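VC0179-like protein (Escherichia coli, PDB 4XJ6) is a bacterial homologue of cyclic GMP-AMP synthase, a magnesium-dependent nucleotidyltransferase that probably joins ATP and GTP into a cyclic dinucleotide. Local coordinates at residues S159-E164 with W170-K175; C268-G273 with I307-S312. One frame throughout, in Å; residues are numbered along the deposited sequence.

Interaction 1. Residues S159-E164 with W170-K175; sequences SLKSLE and WVFEEK
With CG anti to the backbone N (chi1 172°), Phe-172 swings its ring out of the strand and onto helix 149-166, where Lys-161 and Leu-160 receive it. Glu-164 has its own CG anti to N and an extended chain beyond, which carries its carboxylate back over the strand backbone. There OE2 of Glu-164 accepts a hydrogen bond from the backbone N of Phe-172, 2.8 Å away. The bond is nearly straight, 166° at the hydrogen, yet the N-H comes down on the carboxylate from 58° above its plane. The carboxylate and the Phe-172 ring stand almost perpendicular. CG of Lys-161 lies over one face of that ring, 4.2 Å from its centroid, a CH-pi contact made by the methylene part of the chain. Leu-160 meets the same ring differently: its CB is 3.5 Å from CD1 of Phe-172, while its CD1 methyl sits at the ring edge.

The axes of the two short segments, roughly antiparallel, approach to 7.0 Å, as the two arms of a helix-turn-strand unit in the nucleotidyltransferase domain. Near the connection, CA of Glu-164 lies 3.3 Å from O of Trp-170, a CA-H...O contact. Strand 170-174 pairs with strand 179-183 through Val-171 and Glu-173, and the helix lies against it. On the turn side, CB of Leu-163 is 3.8 Å from CE3 of Trp-170, and its CD1 reaches CZ3 of the same indole. Leu-160 and Leu-163 also touch Val-37 of helix 24-57, so both leucines lie between that long helix and the strand.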
loop_
_atom_site.group_PDB
_atom_site.type_symbol
_atom_site.label_atom_id
_atom_site.label_comp_id
_atom_site.label_asym_id
_atom_site.label_seq_id
_atom_site.Cartn_x
_atom_site.Cartn_y
_atom_site.Cartn_z
ATOM N N SER A 159 1.605 16.556 9.778
ATOM C CA SER A 159 2.813 16.336 8.991
ATOM C C SER A 159 2.567 16.489 7.492
ATOM O O SER A 159 3.287 17.217 6.810
ATOM C CB SER A 159 3.384 14.951 9.280
ATOM O OG SER A 159 4.550 14.717 8.519
ATOM N N LEU A 160 1.549 15.803 6.987
ATOM C CA LEU A 160 1.277 15.784 5.554
ATOM C C LEU A 160 0.689 17.105 5.058
ATOM O O LEU A 160 0.988 17.542 3.948
ATOM C CB LEU A 160 0.340 14.625 5.215
ATOM C CG LEU A 160 0.847 13.250 5.655
ATOM C CD1 LEU A 160 -0.138 12.159 5.263
ATOM C CD2 LEU A 160 2.236 12.967 5.083
ATOM N N LYS A 161 -0.144 17.737 5.880
ATOM C CA LYS A 161 -0.735 19.022 5.519
ATOM C C LYS A 161 0.304 20.138 5.551
ATOM O O LYS A 161 0.186 21.127 4.825
ATOM C CB LYS A 161 -1.899 19.362 6.447
ATOM C CG LYS A 161 -3.174 18.594 6.139
ATOM C CD LYS A 161 -4.266 18.896 7.150
ATOM C CE LYS A 161 -5.566 19.265 6.454
ATOM N NZ LYS A 161 -6.748 18.614 7.080
ATOM N N SER A 162 1.324 19.979 6.391
ATOM C CA SER A 162 2.418 20.943 6.434
ATOM C C SER A 162 3.275 20.814 5.180
ATOM O O SER A 162 3.797 21.802 4.669
ATOM C CB SER A 162 3.273 20.742 7.686
ATOM O OG SER A 162 4.044 19.554 7.594
ATOM N N LEU A 163 3.416 19.584 4.698
ATOM C CA LEU A 163 4.135 19.315 3.460
ATOM C C LEU A 163 3.341 19.837 2.264
ATOM O O LEU A 163 3.912 20.381 1.316
ATOM C CB LEU A 163 4.407 17.819 3.305
ATOM C CG LEU A 163 5.401 17.214 4.295
ATOM C CD1 LEU A 163 5.541 15.717 4.069
ATOM C CD2 LEU A 163 6.748 17.903 4.166
ATOM N N GLU A 164 2.022 19.667 2.325
ATOM C CA GLU A 164 1.122 20.175 1.298
ATOM C C GLU A 164 1.215 21.691 1.174
ATOM O O GLU A 164 1.364 22.231 0.079
ATOM C CB GLU A 164 -0.319 19.767 1.612
ATOM C CG GLU A 164 -1.360 20.454 0.747
ATOM C CD GLU A 164 -2.777 20.056 1.106
ATOM O OE1 GLU A 164 -3.256 20.441 2.193
ATOM O OE2 GLU A 164 -3.411 19.350 0.296
ATOM N N TRP A 170 2.366 18.948 -3.959
ATOM C CA TRP A 170 2.131 18.076 -2.815
ATOM C C TRP A 170 0.706 18.264 -2.303
ATOM O O TRP A 170 0.361 19.332 -1.795
ATOM C CB TRP A 170 3.145 18.357 -1.703
ATOM C CG TRP A 170 4.564 18.000 -2.062
ATOM C CD1 TRP A 170 5.263 18.412 -3.159
ATOM C CD2 TRP A 170 5.457 17.172 -1.306
ATOM N NE1 TRP A 170 6.529 17.886 -3.140
ATOM C CE2 TRP A 170 6.675 17.121 -2.013
ATOM C CE3 TRP A 170 5.343 16.465 -0.106
ATOM C CZ2 TRP A 170 7.772 16.394 -1.559
ATOM C CZ3 TRP A 170 6.433 15.743 0.344
ATOM C CH2 TRP A 170 7.631 15.712 -0.382
ATOM N N VAL A 171 -0.121 17.232 -2.446
ATOM C CA VAL A 171 -1.530 17.323 -2.071
ATOM C C VAL A 171 -1.937 16.251 -1.062
ATOM O O VAL A 171 -1.712 15.060 -1.280
ATOM C CB VAL A 171 -2.443 17.214 -3.311
ATOM C CG1 VAL A 171 -3.904 17.111 -2.893
ATOM C CG2 VAL A 171 -2.228 18.401 -4.238
ATOM N N PHE A 172 -2.545 16.686 0.037
ATOM C CA PHE A 172 -2.996 15.774 1.080
ATOM C C PHE A 172 -4.334 15.128 0.728
ATOM O O PHE A 172 -5.238 15.790 0.213
ATOM C CB PHE A 172 -3.105 16.514 2.415
ATOM C CG PHE A 172 -3.737 15.697 3.510
ATOM C CD1 PHE A 172 -3.031 14.681 4.129
ATOM C CD2 PHE A 172 -5.035 15.950 3.922
ATOM C CE1 PHE A 172 -3.606 13.928 5.132
ATOM C CE2 PHE A 172 -5.618 15.203 4.926
ATOM C CZ PHE A 172 -4.901 14.189 5.534
ATOM N N GLU A 173 -4.452 13.832 1.000
ATOM C CA GLU A 173 -5.704 13.108 0.802
ATOM C C GLU A 173 -5.960 12.167 1.975
ATOM O O GLU A 173 -5.066 11.432 2.393
ATOM C CB GLU A 173 -5.681 12.315 -0.509
ATOM C CG GLU A 173 -6.978 11.575 -0.802
ATOM C CD GLU A 173 -6.884 10.655 -2.006
ATOM O OE1 GLU A 173 -5.791 10.558 -2.601
ATOM O OE2 GLU A 173 -7.905 10.024 -2.356
ATOM N N GLU A 174 -7.178 12.194 2.508
ATOM C CA GLU A 174 -7.531 11.310 3.612
ATOM C C GLU A 174 -8.163 10.026 3.098
ATOM O O GLU A 174 -9.155 10.059 2.372
ATOM C CB GLU A 174 -8.481 12.000 4.591
ATOM C CG GLU A 174 -8.818 11.146 5.807
ATOM C CD GLU A 174 -9.495 11.938 6.904
ATOM O OE1 GLU A 174 -10.179 12.933 6.584
ATOM O OE2 GLU A 174 -9.336 11.571 8.088
ATOM N N LYS A 175 -7.575 8.897 3.474
ATOM C CA LYS A 175 -8.128 7.595 3.134
ATOM C C LYS A 175 -8.782 7.006 4.377
ATOM O O LYS A 175 -8.786 7.635 5.434
ATOM C CB LYS A 175 -7.039 6.667 2.594
ATOM C CG LYS A 175 -6.199 7.280 1.483
ATOM C CD LYS A 175 -6.984 7.414 0.186
ATOM C CE LYS A 175 -7.326 6.050 -0.396
ATOM N NZ LYS A 175 -7.947 6.151 -1.746
#

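Interaction 2. Residues C268-G273 with I307-S312; sequences CKRIGG and ILDRES
Helices 257-271 and 297-310 approach each other at their C-terminal ends, with CA of Ile-271 and CA of Asp-309 6.7 Å apart. The first helix ends at Ile-271; Gly-272 then leaves helical angles with positive phi, its N still bonded to O of Cys-268, and the second leaves helical angles at Glu-311. From the last turn of the first helix, Arg-270 bends at chi3 (64°) and presents its guanidinium side-on to Asp-309. NE of Arg-270 donates to OD1 of Asp-309 at 2.9 Å, and its NH2 to OD2 at 2.7 Å. Both oxygens lie close to the guanidinium plane, and OD2 is met on its syn lone pair; the two groups are nonetheless twisted 38° apart. NH2 has a second partner in Ser-267 OG, which would limit rotation of the guanidinium. Beside this pair, CG2 of Ile-271 packs 3.8 Å from CB of Leu-308, and CG1 of Ile-271 lies 3.5 Å from OD1 of Asp-309. Leu-308 also touches Leu-275 and Val-278 of helix 274-289. A bidentate salt bridge flanking an apolar contact thus joins two helix C-termini, that of 297-310 within the cyclic GMP-AMP synthase C-terminal domain, with helix 274-289 alongside.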
loop_
_atom_site.group_PDB
_atom_site.type_symbol
_atom_site.label_atom_id
_atom_site.label_comp_id
_atom_site.label_asym_id
_atom_site.label_seq_id
_atom_site.Cartn_x
_atom_site.Cartn_y
_atom_site.Cartn_z
ATOM N N CYS A 268 6.952 -16.836 -1.696
ATOM C CA CYS A 268 7.994 -16.741 -2.712
ATOM C C CYS A 268 9.012 -17.862 -2.535
ATOM O O CYS A 268 9.487 -18.443 -3.509
ATOM C CB CYS A 268 8.684 -15.376 -2.649
ATOM S SG CYS A 268 7.625 -13.967 -3.068
ATOM N N LYS A 269 9.339 -18.160 -1.281
ATOM C CA LYS A 269 10.234 -19.266 -0.960
ATOM C C LYS A 269 9.616 -20.590 -1.386
ATOM O O LYS A 269 10.279 -21.442 -1.976
ATOM C CB LYS A 269 10.541 -19.303 0.539
ATOM C CG LYS A 269 11.151 -18.037 1.108
ATOM C CD LYS A 269 11.477 -18.228 2.581
ATOM C CE LYS A 269 11.734 -16.905 3.282
ATOM N NZ LYS A 269 10.535 -16.420 4.021
ATOM N N ARG A 270 8.334 -20.744 -1.080
ATOM C CA ARG A 270 7.623 -21.996 -1.307
ATOM C C ARG A 270 7.369 -22.256 -2.789
ATOM O O ARG A 270 7.633 -23.347 -3.292
ATOM C CB ARG A 270 6.300 -21.984 -0.536
ATOM C CG ARG A 270 5.531 -23.295 -0.565
ATOM C CD ARG A 270 4.287 -23.238 0.323
ATOM N NE ARG A 270 3.309 -22.261 -0.152
ATOM C CZ ARG A 270 3.148 -21.045 0.363
ATOM N NH1 ARG A 270 3.897 -20.647 1.386
ATOM N NH2 ARG A 270 2.234 -20.226 -0.141
ATOM N N ILE A 271 6.856 -21.247 -3.483
ATOM C CA ILE A 271 6.479 -21.388 -4.884
ATOM C C ILE A 271 7.672 -21.177 -5.815
ATOM O O ILE A 271 7.865 -21.924 -6.778
ATOM C CB ILE A 271 5.357 -20.396 -5.253
ATOM C CG1 ILE A 271 4.094 -20.708 -4.449
ATOM C CG2 ILE A 271 5.065 -20.438 -6.743
ATOM C CD1 ILE A 271 3.066 -19.602 -4.469
ATOM N N GLY A 272 8.475 -20.163 -5.518
ATOM C CA GLY A 272 9.612 -19.832 -6.356
ATOM C C GLY A 272 9.673 -18.350 -6.660
ATOM O O GLY A 272 8.694 -17.627 -6.476
ATOM N N GLY A 273 10.827 -17.899 -7.137
ATOM C CA GLY A 273 11.043 -16.491 -7.410
ATOM C C GLY A 273 10.122 -15.915 -8.471
ATOM O O GLY A 273 9.925 -14.702 -8.532
ATOM N N ILE A 307 -3.468 -20.343 -6.497
ATOM C CA ILE A 307 -3.403 -21.086 -7.746
ATOM C C ILE A 307 -2.076 -21.823 -7.873
ATOM O O ILE A 307 -2.043 -23.024 -8.146
ATOM C CB ILE A 307 -3.581 -20.156 -8.959
ATOM C CG1 ILE A 307 -4.977 -19.533 -8.955
ATOM C CG2 ILE A 307 -3.352 -20.919 -10.248
ATOM C CD1 ILE A 307 -5.181 -18.470 -10.017
ATOM N N LEU A 308 -0.983 -21.096 -7.667
ATOM C CA LEU A 308 0.352 -21.655 -7.848
ATOM C C LEU A 308 0.703 -22.684 -6.778
ATOM O O LEU A 308 1.607 -23.494 -6.967
ATOM C CB LEU A 308 1.397 -20.535 -7.865
ATOM C CG LEU A 308 1.310 -19.578 -9.055
ATOM C CD1 LEU A 308 2.509 -18.649 -9.084
ATOM C CD2 LEU A 308 1.198 -20.354 -10.358
ATOM N N ASP A 309 -0.005 -22.647 -5.653
ATOM C CA ASP A 309 0.175 -23.657 -4.615
ATOM C C ASP A 309 -0.567 -24.932 -4.984
ATOM O O ASP A 309 -0.103 -26.038 -4.707
ATOM C CB ASP A 309 -0.314 -23.149 -3.254
ATOM C CG ASP A 309 0.751 -22.379 -2.502
ATOM O OD1 ASP A 309 1.941 -22.734 -2.628
ATOM O OD2 ASP A 309 0.399 -21.424 -1.782
ATOM N N ARG A 310 -1.717 -24.766 -5.625
ATOM C CA ARG A 310 -2.601 -25.882 -5.932
ATOM C C ARG A 310 -2.245 -26.593 -7.235
ATOM O O ARG A 310 -2.346 -27.817 -7.333
ATOM C CB ARG A 310 -4.048 -25.393 -6.000
ATOM C CG ARG A 310 -5.080 -26.491 -6.197
ATOM C CD ARG A 310 -6.417 -25.920 -6.649
ATOM N NE ARG A 310 -6.832 -24.786 -5.830
ATOM C CZ ARG A 310 -7.281 -23.635 -6.320
ATOM N NH1 ARG A 310 -7.380 -23.460 -7.632
ATOM N NH2 ARG A 310 -7.634 -22.655 -5.498
ATOM N N GLU A 311 -1.830 -25.821 -8.234
ATOM C CA GLU A 311 -1.636 -26.352 -9.577
ATOM C C GLU A 311 -0.163 -26.508 -9.931
ATOM O O GLU A 311 0.641 -25.604 -9.696
ATOM C CB GLU A 311 -2.320 -25.446 -10.603
ATOM C CG GLU A 311 -3.716 -24.984 -10.201
ATOM C CD GLU A 311 -4.759 -26.085 -10.292
ATOM O OE1 GLU A 311 -4.430 -27.192 -10.768
ATOM O OE2 GLU A 311 -5.916 -25.842 -9.890
ATOM N N SER A 312 0.184 -27.657 -10.502
ATOM C CA SER A 312 1.542 -27.899 -10.972
ATOM C C SER A 312 1.857 -27.010 -12.174
ATOM O O SER A 312 1.035 -26.864 -13.076
ATOM C CB SER A 312 1.731 -29.371 -11.341
ATOM O OG SER A 312 0.991 -29.703 -12.505
#

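Interactions 1 and 2 lie on opposite sides of the chain's centre, with centres 39 Å apart and nearest atoms about 25 Å apart, so they do not touch. Both segments of interaction 1 precede both of interaction 2 in the sequence. The strand of interaction 1 runs into Lys-175, a pocket residue that touches bound 3'-deoxy-GTP, though the packing residues themselves stand back: the Leu-160 side chain is about 11 Å from a bound 3'-deoxy-GTP and about 12 Å from a magnesium ion. Asp-129, Asp-131 and Asp-191 bind magnesium in this protein. Interaction 2 instead joins helices far out, its centre 23 Å from that of the chain.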